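Hypothetical protein TTHA1254 (Thermus thermophilus, PDB 2D4P) is of unknown function but belongs to a family grouped with the GNAT acetyltransferases, and so may act as an acyltransferase. Local coordinates at residues P5-E8 / E9-D12. Residues are numbered along the deposited sequence; the frame is centred on the assembly and turned at random.
Sequences PFTE and EDLD
Asp10 OD2 is gripped by three groups: the backbone N of Thr7, a water and, from the preceding strand, Arg4 through a salt bridge. The N-H of Thr7 N points almost straight at Asp10 OD2 (2.9 Å, 169°), meeting it on the anti side and slightly out of the carboxylate plane. With CG beside its own backbone N (chi1 -67°), Asp10 folds its carboxylate back towards Thr7, and Phe6 CB packs 3.4 Å from the same OD2. On its own this is the half of a capping box in which the side chain three residues on accepts the N-H of the N-cap residue, here Thr7. Asp10 N bonds to Thr7 O (2.9 Å), not to the hydroxyl, approaching from above the carbonyl plane. Were Asp10 an alanine, Thr7 N would probably lose its carboxylate acceptor and Arg4 this salt-bridge partner.

The Thr7 hydroxyl has a different partner. Thr7 OG1 donates to the anti lone pair of Glu9 OE1 (2.7 Å), because a bend at chi2 (73°) curls the Glu9 chain back. Water 1 donates to Thr7 OG1 (2.6 Å) and, at a longer 3.2 Å, to Asp10 OD2, linking the two side chains.

Leu11 N to Glu8 O (3.2 Å) continues the 3-10 turn into helix 11-16. The turn thus joins strand 2-4 to that helix, while Phe6 and Leu11 both touch Leu28 of helix 25-34, and Glu8 reaches Arg29 there by a salt bridge.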
loop_
_atom_site.group_PDB
_atom_site.type_symbol
_atom_site.label_atom_id
_atom_site.label_comp_id
_atom_site.label_asym_id
_atom_site.label_seq_id
_atom_site.Cartn_x
_atom_site.Cartn_y
_atom_site.Cartn_z
ATOM N N PRO A 5 6.603 -8.440 5.778
ATOM C CA PRO A 5 6.396 -7.379 6.768
ATOM C C PRO A 5 7.720 -6.690 6.952
ATOM O O PRO A 5 8.796 -7.305 6.798
ATOM C CB PRO A 5 6.043 -8.128 8.051
ATOM C CG PRO A 5 5.508 -9.419 7.554
ATOM C CD PRO A 5 6.399 -9.766 6.369
ATOM N N PHE A 6 7.648 -5.406 7.266
ATOM C CA PHE A 6 8.832 -4.646 7.593
ATOM C C PHE A 6 8.873 -4.400 9.107
ATOM O O PHE A 6 7.849 -4.489 9.824
ATOM C CB PHE A 6 8.960 -3.323 6.789
ATOM C CG PHE A 6 7.710 -2.483 6.779
ATOM C CD1 PHE A 6 7.348 -1.753 7.895
ATOM C CD2 PHE A 6 6.872 -2.458 5.664
ATOM C CE1 PHE A 6 6.193 -0.989 7.892
ATOM C CE2 PHE A 6 5.724 -1.685 5.648
ATOM C CZ PHE A 6 5.368 -0.963 6.778
ATOM N N THR A 7 10.089 -4.123 9.566
ATOM C CA THR A 7 10.387 -3.767 10.969
ATOM C C THR A 7 11.158 -2.468 11.029
ATOM O O THR A 7 11.486 -1.863 10.001
ATOM C CB THR A 7 11.202 -4.870 11.698
ATOM O OG1 THR A 7 12.536 -4.923 11.182
ATOM C CG2 THR A 7 10.602 -6.267 11.427
ATOM N N GLU A 8 11.480 -2.047 12.248
ATOM C CA GLU A 8 12.172 -0.767 12.429
ATOM C C GLU A 8 13.513 -0.737 11.721
ATOM O O GLU A 8 13.963 0.318 11.288
ATOM C CB GLU A 8 12.297 -0.444 13.916
ATOM C CG GLU A 8 10.946 -0.100 14.510
ATOM C CD GLU A 8 10.989 0.181 15.999
ATOM O OE1 GLU A 8 12.069 0.590 16.495
ATOM O OE2 GLU A 8 9.928 -0.006 16.658
ATOM N N GLU A 9 14.116 -1.916 11.571
ATOM C CA GLU A 9 15.400 -2.071 10.901
ATOM C C GLU A 9 15.335 -1.701 9.416
ATOM O O GLU A 9 16.367 -1.439 8.791
ATOM C CB GLU A 9 15.905 -3.514 11.066
ATOM C CG GLU A 9 16.435 -3.846 12.467
ATOM C CD GLU A 9 15.356 -3.984 13.564
ATOM O OE1 GLU A 9 14.169 -4.296 13.267
ATOM O OE2 GLU A 9 15.703 -3.774 14.759
ATOM N N ASP A 10 14.115 -1.673 8.875
ATOM C CA ASP A 10 13.861 -1.372 7.479
ATOM C C ASP A 10 13.580 0.093 7.184
ATOM O O ASP A 10 13.250 0.447 6.055
ATOM C CB ASP A 10 12.645 -2.165 7.022
ATOM C CG ASP A 10 12.894 -3.642 6.997
ATOM O OD1 ASP A 10 13.945 -4.085 6.470
ATOM O OD2 ASP A 10 12.082 -4.445 7.470
ATOM N N LEU A 11 13.702 0.951 8.181
ATOM C CA LEU A 11 13.398 2.362 7.969
ATOM C C LEU A 11 14.157 2.981 6.748
ATOM O O LEU A 11 13.540 3.583 5.868
ATOM C CB LEU A 11 13.626 3.138 9.274
ATOM C CG LEU A 11 13.274 4.622 9.249
ATOM C CD1 LEU A 11 11.817 4.849 8.936
ATOM C CD2 LEU A 11 13.671 5.242 10.584
ATOM N N ASP A 12 15.474 2.782 6.667
ATOM C CA ASP A 12 16.262 3.254 5.521
ATOM C C ASP A 12 15.837 2.704 4.164
ATOM O O ASP A 12 15.799 3.442 3.188
ATOM C CB ASP A 12 17.747 2.952 5.747
ATOM C CG ASP A 12 18.341 3.801 6.834
ATOM O OD1 ASP A 12 17.678 4.769 7.226
ATOM O OD2 ASP A 12 19.475 3.595 7.331
HETATM O O HOH W 1 13.473 -6.549 9.419
#